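Local coordinates for protein Old Yellow Enzyme (Pichia, PDB 6AGZ) that probably reduces the carbon-carbon double bond of enone compounds asymmetrically, using a flavin mononucleotide held in a TIM barrel, at residues 340-352 against 360-372. Numbering follows the deposited sequence.
With FMN (flavin mononucleotide), chain C.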
ATOM      1  N   ILE A 340      -4.196 -18.223  12.221  1.00 16.40           N
ATOM      2  CA  ILE A 340      -5.181 -17.432  12.951  1.00 15.51           C
ATOM      3  C   ILE A 340      -4.769 -17.396  14.415  1.00 15.60           C
ATOM      4  O   ILE A 340      -4.651 -18.446  15.060  1.00 16.74           O
ATOM      5  CB  ILE A 340      -6.601 -17.997  12.795  1.00 16.32           C
ATOM      6  CG1 ILE A 340      -7.034 -17.949  11.328  1.00 15.92           C
ATOM      7  CG2 ILE A 340      -7.577 -17.220  13.663  1.00 15.85           C
ATOM      8  CD1 ILE A 340      -7.230 -16.545  10.793  1.00 16.56           C
ATOM      9  N   GLY A 341      -4.549 -16.193  14.936  1.00 15.84           N
ATOM     10  CA  GLY A 341      -4.157 -16.004  16.321  1.00 15.87           C
ATOM     11  C   GLY A 341      -5.340 -15.573  17.181  1.00 16.39           C
ATOM     12  O   GLY A 341      -6.121 -14.710  16.786  1.00 18.06           O
ATOM     13  N   CYS A 342      -5.455 -16.196  18.350  1.00 15.59           N
ATOM     14  CA  CYS A 342      -6.487 -15.861  19.329  1.00 16.65           C
ATOM     15  C   CYS A 342      -5.813 -15.713  20.686  1.00 16.85           C
ATOM     16  O   CYS A 342      -5.323 -16.698  21.249  1.00 19.11           O
ATOM     17  CB  CYS A 342      -7.580 -16.930  19.371  1.00 16.60           C
ATOM     18  SG  CYS A 342      -8.329 -17.295  17.766  1.00 18.47           S
ATOM     19  N   SER A 343      -5.786 -14.487  21.213  1.00 15.73           N
ATOM     20  CA  SER A 343      -5.049 -14.182  22.437  1.00 16.92           C
ATOM     21  C   SER A 343      -5.946 -14.149  23.670  1.00 17.06           C
ATOM     22  O   SER A 343      -5.725 -14.905  24.622  1.00 17.11           O
ATOM     23  CB  SER A 343      -4.319 -12.840  22.288  1.00 17.35           C
ATOM     24  OG  SER A 343      -3.859 -12.365  23.542  1.00 16.90           O
ATOM     25  N   ARG A 344      -6.965 -13.284  23.667  1.00 17.41           N
ATOM     26  CA  ARG A 344      -7.735 -13.041  24.883  1.00 17.47           C
ATOM     27  C   ARG A 344      -8.486 -14.288  25.335  1.00 16.06           C
ATOM     28  O   ARG A 344      -8.547 -14.582  26.534  1.00 14.40           O
ATOM     29  CB  ARG A 344      -8.693 -11.869  24.667  1.00 18.06           C
ATOM     30  CG  ARG A 344      -8.000 -10.513  24.725  1.00 17.12           C
ATOM     31  CD  ARG A 344      -8.933  -9.364  24.374  1.00 17.66           C
ATOM     32  NE  ARG A 344      -9.159  -9.255  22.935  1.00 18.72           N
ATOM     33  CZ  ARG A 344      -9.780  -8.232  22.355  1.00 20.08           C
ATOM     34  NH1 ARG A 344     -10.234  -7.227  23.090  1.00 20.57           N
ATOM     35  NH2 ARG A 344      -9.943  -8.213  21.039  1.00 20.37           N
ATOM     36  N   TYR A 345      -9.056 -15.041  24.394  1.00 16.92           N
ATOM     37  CA  TYR A 345      -9.740 -16.272  24.766  1.00 17.96           C
ATOM     38  C   TYR A 345      -8.776 -17.401  25.100  1.00 17.00           C
ATOM     39  O   TYR A 345      -9.165 -18.338  25.805  1.00 19.01           O
ATOM     40  CB  TYR A 345     -10.696 -16.709  23.655  1.00 19.07           C
ATOM     41  CG  TYR A 345     -12.012 -15.972  23.695  1.00 21.36           C
ATOM     42  CD1 TYR A 345     -12.961 -16.263  24.665  1.00 22.27           C
ATOM     43  CD2 TYR A 345     -12.303 -14.979  22.770  1.00 22.74           C
ATOM     44  CE1 TYR A 345     -14.164 -15.590  24.714  1.00 24.05           C
ATOM     45  CE2 TYR A 345     -13.506 -14.299  22.809  1.00 24.21           C
ATOM     46  CZ  TYR A 345     -14.432 -14.609  23.782  1.00 25.17           C
ATOM     47  OH  TYR A 345     -15.631 -13.935  23.824  1.00 27.74           O
ATOM     48  N   PHE A 346      -7.533 -17.336  24.622  1.00 15.49           N
ATOM     49  CA  PHE A 346      -6.553 -18.343  25.009  1.00 14.76           C
ATOM     50  C   PHE A 346      -6.140 -18.182  26.466  1.00 14.32           C
ATOM     51  O   PHE A 346      -5.732 -19.159  27.106  1.00 14.00           O
ATOM     52  CB  PHE A 346      -5.332 -18.269  24.094  1.00 15.35           C
ATOM     53  CG  PHE A 346      -4.848 -19.610  23.617  1.00 15.81           C
ATOM     54  CD1 PHE A 346      -4.802 -20.695  24.478  1.00 16.84           C
ATOM     55  CD2 PHE A 346      -4.446 -19.787  22.303  1.00 14.39           C
ATOM     56  CE1 PHE A 346      -4.360 -21.929  24.036  1.00 17.17           C
ATOM     57  CE2 PHE A 346      -4.001 -21.018  21.856  1.00 14.82           C
ATOM     58  CZ  PHE A 346      -3.958 -22.090  22.725  1.00 15.39           C
ATOM     59  N   THR A 347      -6.244 -16.965  27.007  1.00 15.12           N
ATOM     60  CA  THR A 347      -5.901 -16.745  28.409  1.00 14.98           C
ATOM     61  C   THR A 347      -6.877 -17.457  29.338  1.00 14.66           C
ATOM     62  O   THR A 347      -6.475 -17.994  30.377  1.00 13.85           O
ATOM     63  CB  THR A 347      -5.872 -15.248  28.718  1.00 15.38           C
ATOM     64  OG1 THR A 347      -7.188 -14.700  28.573  1.00 15.35           O
ATOM     65  CG2 THR A 347      -4.918 -14.526  27.775  1.00 13.15           C
ATOM     66  N   SER A 348      -8.162 -17.469  28.987  1.00 14.94           N
ATOM     67  CA  SER A 348      -9.198 -18.052  29.828  1.00 15.66           C
ATOM     68  C   SER A 348      -9.593 -19.457  29.393  1.00 16.16           C
ATOM     69  O   SER A 348     -10.431 -20.084  30.051  1.00 15.79           O
ATOM     70  CB  SER A 348     -10.434 -17.150  29.842  1.00 16.81           C
ATOM     71  OG  SER A 348     -10.970 -16.992  28.540  1.00 17.83           O
ATOM     72  N   ASN A 349      -9.017 -19.964  28.305  1.00 15.87           N
ATOM     73  CA  ASN A 349      -9.310 -21.300  27.794  1.00 17.17           C
ATOM     74  C   ASN A 349      -7.994 -22.013  27.527  1.00 18.42           C
ATOM     75  O   ASN A 349      -7.450 -21.937  26.415  1.00 13.41           O
ATOM     76  CB  ASN A 349     -10.167 -21.237  26.530  1.00 17.26           C
ATOM     77  CG  ASN A 349     -11.510 -20.575  26.767  1.00 18.74           C
ATOM     78  OD1 ASN A 349     -11.633 -19.349  26.745  1.00 17.93           O
ATOM     79  ND2 ASN A 349     -12.529 -21.393  26.996  1.00 15.04           N
ATOM     80  N   PRO A 350      -7.443 -22.711  28.525  1.00 17.88           N
ATOM     81  CA  PRO A 350      -6.196 -23.453  28.294  1.00 18.15           C
ATOM     82  C   PRO A 350      -6.345 -24.572  27.281  1.00 18.66           C
ATOM     83  O   PRO A 350      -5.352 -24.952  26.647  1.00 19.65           O
ATOM     84  CB  PRO A 350      -5.841 -23.995  29.687  1.00 19.20           C
ATOM     85  CG  PRO A 350      -7.136 -24.043  30.418  1.00 19.89           C
ATOM     86  CD  PRO A 350      -7.931 -22.866  29.906  1.00 18.45           C
ATOM     87  N   ASP A 351      -7.552 -25.113  27.106  1.00 17.33           N
ATOM     88  CA  ASP A 351      -7.827 -26.132  26.102  1.00 14.81           C
ATOM     89  C   ASP A 351      -8.558 -25.562  24.890  1.00 17.01           C
ATOM     90  O   ASP A 351      -9.396 -26.244  24.291  1.00 17.23           O
ATOM     91  CB  ASP A 351      -8.626 -27.278  26.726  1.00 15.52           C
ATOM     92  CG  ASP A 351      -9.917 -26.808  27.364  1.00 19.11           C
ATOM     93  OD1 ASP A 351     -10.046 -25.589  27.610  1.00 18.50           O
ATOM     94  OD2 ASP A 351     -10.801 -27.652  27.619  1.00 16.45           O
ATOM     95  N   LEU A 352      -8.255 -24.319  24.521  1.00 16.48           N
ATOM     96  CA  LEU A 352      -8.910 -23.679  23.383  1.00 14.65           C
ATOM     97  C   LEU A 352      -8.802 -24.461  22.077  1.00 14.83           C
ATOM     98  O   LEU A 352      -9.794 -24.483  21.327  1.00 17.80           O
ATOM     99  CB  LEU A 352      -8.347 -22.259  23.199  1.00 14.54           C
ATOM    100  CG  LEU A 352      -8.980 -21.422  22.082  1.00 14.60           C
ATOM    101  CD1 LEU A 352     -10.410 -21.055  22.449  1.00 13.74           C
ATOM    102  CD2 LEU A 352      -8.162 -20.171  21.789  1.00 14.38           C
ATOM    103  N   LEU A 360     -17.050 -26.385  21.152  1.00 22.59           N
ATOM    104  CA  LEU A 360     -17.550 -26.333  22.519  1.00 22.22           C
ATOM    105  C   LEU A 360     -17.478 -24.910  23.064  1.00 22.11           C
ATOM    106  O   LEU A 360     -16.551 -24.170  22.730  1.00 20.84           O
ATOM    107  CB  LEU A 360     -16.752 -27.277  23.417  1.00 22.39           C
ATOM    108  CG  LEU A 360     -16.638 -28.718  22.897  1.00 23.05           C
ATOM    109  CD1 LEU A 360     -15.508 -29.485  23.581  1.00 22.67           C
ATOM    110  CD2 LEU A 360     -17.960 -29.473  23.042  1.00 19.82           C
ATOM    111  N   PRO A 361     -18.444 -24.515  23.896  1.00 23.12           N
ATOM    112  CA  PRO A 361     -18.500 -23.122  24.355  1.00 23.98           C
ATOM    113  C   PRO A 361     -17.239 -22.708  25.099  1.00 24.58           C
ATOM    114  O   PRO A 361     -16.612 -23.501  25.806  1.00 23.45           O
ATOM    115  CB  PRO A 361     -19.727 -23.096  25.277  1.00 24.20           C
ATOM    116  CG  PRO A 361     -19.971 -24.525  25.641  1.00 24.16           C
ATOM    117  CD  PRO A 361     -19.559 -25.311  24.436  1.00 25.10           C
ATOM    118  N   LEU A 362     -16.876 -21.441  24.928  1.00 24.11           N
ATOM    119  CA  LEU A 362     -15.655 -20.879  25.482  1.00 22.16           C
ATOM    120  C   LEU A 362     -15.935 -20.180  26.806  1.00 21.94           C
ATOM    121  O   LEU A 362     -17.013 -19.619  27.021  1.00 22.65           O
ATOM    122  CB  LEU A 362     -15.019 -19.888  24.500  1.00 21.41           C
ATOM    123  CG  LEU A 362     -14.121 -20.382  23.359  1.00 22.43           C
ATOM    124  CD1 LEU A 362     -14.712 -21.570  22.620  1.00 24.64           C
ATOM    125  CD2 LEU A 362     -13.846 -19.245  22.385  1.00 20.98           C
ATOM    126  N   THR A 363     -14.949 -20.220  27.688  1.00 20.35           N
ATOM    127  CA  THR A 363     -15.006 -19.481  28.940  1.00 20.52           C
ATOM    128  C   THR A 363     -14.699 -18.011  28.677  1.00 20.23           C
ATOM    129  O   THR A 363     -13.692 -17.702  28.030  1.00 20.68           O
ATOM    130  CB  THR A 363     -14.005 -20.044  29.946  1.00 20.39           C
ATOM    131  OG1 THR A 363     -14.273 -21.435  30.165  1.00 19.04           O
ATOM    132  CG2 THR A 363     -14.094 -19.294  31.269  1.00 21.92           C
ATOM    133  N   PRO A 364     -15.541 -17.088  29.140  1.00 21.09           N
ATOM    134  CA  PRO A 364     -15.247 -15.663  28.951  1.00 20.01           C
ATOM    135  C   PRO A 364     -13.930 -15.280  29.608  1.00 19.81           C
ATOM    136  O   PRO A 364     -13.587 -15.767  30.688  1.00 17.77           O
ATOM    137  CB  PRO A 364     -16.435 -14.965  29.621  1.00 20.00           C
ATOM    138  CG  PRO A 364     -17.537 -15.982  29.597  1.00 21.03           C
ATOM    139  CD  PRO A 364     -16.857 -17.310  29.762  1.00 21.48           C
ATOM    140  N   TYR A 365     -13.182 -14.408  28.938  1.00 19.87           N
ATOM    141  CA  TYR A 365     -11.940 -13.922  29.515  1.00 20.41           C
ATOM    142  C   TYR A 365     -12.218 -12.774  30.482  1.00 20.42           C
ATOM    143  O   TYR A 365     -13.267 -12.127  30.438  1.00 19.71           O
ATOM    144  CB  TYR A 365     -10.964 -13.482  28.420  1.00 21.56           C
ATOM    145  CG  TYR A 365     -11.497 -12.436  27.466  1.00 22.28           C
ATOM    146  CD1 TYR A 365     -11.457 -11.085  27.790  1.00 22.85           C
ATOM    147  CD2 TYR A 365     -12.023 -12.797  26.231  1.00 22.13           C
ATOM    148  CE1 TYR A 365     -11.936 -10.126  26.919  1.00 22.95           C
ATOM    149  CE2 TYR A 365     -12.503 -11.843  25.352  1.00 22.02           C
ATOM    150  CZ  TYR A 365     -12.457 -10.510  25.702  1.00 23.74           C
ATOM    151  OH  TYR A 365     -12.933  -9.556  24.832  1.00 25.63           O
ATOM    152  N   ASP A 366     -11.256 -12.531  31.367  1.00 20.15           N
ATOM    153  CA  ASP A 366     -11.388 -11.536  32.428  1.00 20.64           C
ATOM    154  C   ASP A 366     -10.232 -10.548  32.298  1.00 19.29           C
ATOM    155  O   ASP A 366      -9.116 -10.823  32.753  1.00 19.06           O
ATOM    156  CB  ASP A 366     -11.409 -12.207  33.799  1.00 22.41           C
ATOM    157  CG  ASP A 366     -11.694 -11.233  34.924  1.00 24.62           C
ATOM    158  OD1 ASP A 366     -11.988 -10.053  34.641  1.00 25.33           O
ATOM    159  OD2 ASP A 366     -11.636 -11.655  36.098  1.00 25.50           O
ATOM    160  N   ARG A 367     -10.509  -9.398  31.677  1.00 18.68           N
ATOM    161  CA  ARG A 367      -9.474  -8.392  31.459  1.00 19.20           C
ATOM    162  C   ARG A 367      -8.904  -7.868  32.772  1.00 19.30           C
ATOM    163  O   ARG A 367      -7.724  -7.499  32.832  1.00 19.94           O
ATOM    164  CB  ARG A 367     -10.039  -7.243  30.619  1.00 21.55           C
ATOM    165  CG  ARG A 367      -9.227  -5.958  30.671  1.00 24.22           C
ATOM    166  CD  ARG A 367      -9.658  -4.969  29.600  1.00 26.91           C
ATOM    167  NE  ARG A 367      -9.271  -5.414  28.265  1.00 29.23           N
ATOM    168  CZ  ARG A 367      -8.048  -5.281  27.760  1.00 29.09           C
ATOM    169  NH1 ARG A 367      -7.087  -4.716  28.479  1.00 28.97           N
ATOM    170  NH2 ARG A 367      -7.784  -5.714  26.535  1.00 27.86           N
ATOM    171  N   SER A 368      -9.709  -7.852  33.838  1.00 18.78           N
ATOM    172  CA  SER A 368      -9.255  -7.301  35.111  1.00 18.97           C
ATOM    173  C   SER A 368      -8.073  -8.065  35.695  1.00 19.65           C
ATOM    174  O   SER A 368      -7.401  -7.548  36.593  1.00 21.37           O
ATOM    175  CB  SER A 368     -10.405  -7.287  36.119  1.00 18.04           C
ATOM    176  OG  SER A 368     -10.705  -8.597  36.568  1.00 16.15           O
ATOM    177  N   ARG A 369      -7.801  -9.278  35.208  1.00 19.24           N
ATOM    178  CA  ARG A 369      -6.684 -10.080  35.693  1.00 18.35           C
ATOM    179  C   ARG A 369      -5.654 -10.354  34.602  1.00 16.00           C
ATOM    180  O   ARG A 369      -4.815 -11.247  34.756  1.00 13.75           O
ATOM    181  CB  ARG A 369      -7.189 -11.391  36.299  1.00 20.19           C
ATOM    182  CG  ARG A 369      -7.644 -11.253  37.747  1.00 23.79           C
ATOM    183  CD  ARG A 369      -9.085 -11.693  37.946  1.00 26.48           C
ATOM    184  NE  ARG A 369      -9.182 -12.968  38.651  1.00 27.57           N
ATOM    185  CZ  ARG A 369      -9.841 -14.029  38.195  1.00 28.02           C
ATOM    186  NH1 ARG A 369     -10.469 -13.973  37.030  1.00 29.21           N
ATOM    187  NH2 ARG A 369      -9.874 -15.145  38.909  1.00 28.67           N
ATOM    188  N   PHE A 370      -5.700  -9.599  33.502  1.00 15.65           N
ATOM    189  CA  PHE A 370      -4.668  -9.714  32.475  1.00 16.83           C
ATOM    190  C   PHE A 370      -3.290  -9.406  33.048  1.00 18.34           C
ATOM    191  O   PHE A 370      -2.325 -10.141  32.808  1.00 16.92           O
ATOM    192  CB  PHE A 370      -4.971  -8.771  31.309  1.00 16.43           C
ATOM    193  CG  PHE A 370      -6.051  -9.259  30.383  1.00 15.26           C
ATOM    194  CD1 PHE A 370      -6.573 -10.535  30.504  1.00 15.55           C
ATOM    195  CD2 PHE A 370      -6.530  -8.437  29.375  1.00 14.59           C
ATOM    196  CE1 PHE A 370      -7.564 -10.979  29.644  1.00 15.71           C
ATOM    197  CE2 PHE A 370      -7.517  -8.874  28.511  1.00 15.19           C
ATOM    198  CZ  PHE A 370      -8.036 -10.145  28.646  1.00 14.45           C
ATOM    199  N   TYR A 371      -3.183  -8.320  33.815  1.00 20.32           N
ATOM    200  CA  TYR A 371      -1.903  -7.809  34.284  1.00 23.25           C
ATOM    201  C   TYR A 371      -1.778  -7.874  35.804  1.00 24.57           C
ATOM    202  O   TYR A 371      -1.072  -7.063  36.408  1.00 24.90           O
ATOM    203  CB  TYR A 371      -1.689  -6.375  33.799  1.00 23.75           C
ATOM    204  CG  TYR A 371      -1.821  -6.199  32.303  1.00 23.42           C
ATOM    205  CD1 TYR A 371      -0.861  -6.708  31.436  1.00 23.40           C
ATOM    206  CD2 TYR A 371      -2.899  -5.514  31.757  1.00 22.91           C
ATOM    207  CE1 TYR A 371      -0.977  -6.545  30.068  1.00 22.35           C
ATOM    208  CE2 TYR A 371      -3.022  -5.346  30.390  1.00 22.78           C
ATOM    209  CZ  TYR A 371      -2.058  -5.863  29.552  1.00 23.01           C
ATOM    210  OH  TYR A 371      -2.177  -5.698  28.190  1.00 24.26           O
ATOM    211  N   LYS A 372      -2.452  -8.831  36.438  1.00 24.20           N
ATOM    212  CA  LYS A 372      -2.335  -9.001  37.883  1.00 24.40           C
ATOM    213  C   LYS A 372      -0.933  -9.509  38.201  1.00 24.02           C
ATOM    214  O   LYS A 372      -0.624 -10.683  37.975  1.00 24.00           O
ATOM    215  CB  LYS A 372      -3.406  -9.956  38.401  1.00 25.22           C
ATOM    216  CG  LYS A 372      -3.773  -9.740  39.865  1.00 27.20           C
ATOM    217  CD  LYS A 372      -4.930 -10.635  40.285  1.00 28.98           C
ATOM    218  CE  LYS A 372      -5.739 -10.008  41.414  1.00 31.06           C
ATOM    219  NZ  LYS A 372      -5.004 -10.010  42.709  1.00 31.45           N
TER
HETATM  220  N1  FMN C 501       0.791  -8.323  21.397  1.00 14.92           N
HETATM  221  C2  FMN C 501       2.162  -8.347  21.220  1.00 15.35           C
HETATM  222  O2  FMN C 501       2.637  -8.272  20.088  1.00 14.37           O
HETATM  223  N3  FMN C 501       3.002  -8.452  22.310  1.00 15.65           N
HETATM  224  C4  FMN C 501       2.472  -8.535  23.580  1.00 17.33           C
HETATM  225  O4  FMN C 501       3.213  -8.629  24.557  1.00 20.38           O
HETATM  226  C4A FMN C 501       1.095  -8.511  23.759  1.00 16.41           C
HETATM  227  N5  FMN C 501       0.570  -8.594  25.028  1.00 17.72           N
HETATM  228  C5A FMN C 501      -0.795  -8.575  25.213  1.00 18.81           C
HETATM  229  C6  FMN C 501      -1.317  -8.658  26.498  1.00 20.06           C
HETATM  230  C7  FMN C 501      -2.691  -8.638  26.695  1.00 21.96           C
HETATM  231  C7M FMN C 501      -3.252  -8.732  28.081  1.00 22.69           C
HETATM  232  C8  FMN C 501      -3.546  -8.533  25.606  1.00 21.07           C
HETATM  233  C8M FMN C 501      -5.032  -8.511  25.817  1.00 22.50           C
HETATM  234  C9  FMN C 501      -3.024  -8.447  24.323  1.00 19.48           C
HETATM  235  C9A FMN C 501      -1.647  -8.469  24.120  1.00 17.80           C
HETATM  236  N10 FMN C 501      -1.121  -8.383  22.843  1.00 16.58           N
HETATM  237  C10 FMN C 501       0.250  -8.404  22.663  1.00 15.61           C
HETATM  238  C1' FMN C 501      -2.036  -8.280  21.656  1.00 16.76           C
HETATM  239  C2' FMN C 501      -2.451  -9.702  21.267  1.00 17.21           C
HETATM  240  O2' FMN C 501      -1.305 -10.434  20.893  1.00 17.43           O
HETATM  241  C3' FMN C 501      -3.486  -9.745  20.144  1.00 17.00           C
HETATM  242  O3' FMN C 501      -2.939  -9.208  18.962  1.00 16.74           O
HETATM  243  C4' FMN C 501      -4.749  -8.982  20.532  1.00 17.18           C
HETATM  244  O4' FMN C 501      -5.150  -9.359  21.830  1.00 15.28           O
HETATM  245  C5' FMN C 501      -5.896  -9.260  19.569  1.00 17.70           C
HETATM  246  O5' FMN C 501      -6.119 -10.651  19.489  1.00 19.55           O
HETATM  247  P   FMN C 501      -7.440 -11.297  20.145  1.00 18.30           P
HETATM  248  O1P FMN C 501      -8.655 -10.561  19.631  1.00 21.30           O
HETATM  249  O2P FMN C 501      -7.539 -12.755  19.766  1.00 19.09           O
HETATM  250  O3P FMN C 501      -7.355 -11.171  21.646  1.00 16.81           O
HETATM  251  O   HOH W   1      -8.765 -14.042  30.997  1.00 13.13           O
HETATM  252  O   HOH W   2     -11.856 -22.095  31.396  1.00 21.75           O
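At the phosphate end of the FMN site, R344 and Y345 meet Y365 where the short helical turn 344-348, just past barrel strand 338-341, is crossed by the loop 360-372. CB of R344 sits 3.8 Å from the centroid of the Y365 ring, nearly on its normal, and the arginine chain runs on across that face, its guanidinium plane 29° from the ring. A bend at chi3 (-77°) then turns the guanidinium back to the phosphate: NE gives a hydrogen bond to FMN O3P and NH2 one to O1P, 3.0 Å away. The backbone N of R344 also binds O3P, and that of S343 binds O2P. Phosphate binding just past the C-terminal ends of the last strands is characteristic of flavin-binding TIM barrels; G318 and R239 are further hydrogen-bond partners of FMN.

Y365 in turn points an edge at the face of Y345, a T-shaped pair with centroids 4.9 Å apart and planes at 80°. CD2 of L362 lies over the opposite face of Y345, 4.2 Å from the ring centroid, and touches CD1 of L352 as well. With L362 on one face and Y365 on the other, replacing Y345 by an alanine is likely to open a gap between them and leave the Y365 edge without its aromatic partner. S348 OG donates to T363 O at 2.9 Å, approaching from above the carbonyl plane; with OG lying between the backbone N and the carbonyl carbon, the hydroxyl faces the loop. One water joins T347 OG1 to D366 N. Nearer the flavin, F370 touches both R344 and the cofactor: its CZ is 3.9 Å from CG of R344, while its CD2 comes within 3.5 Å of the FMN methyl C7M.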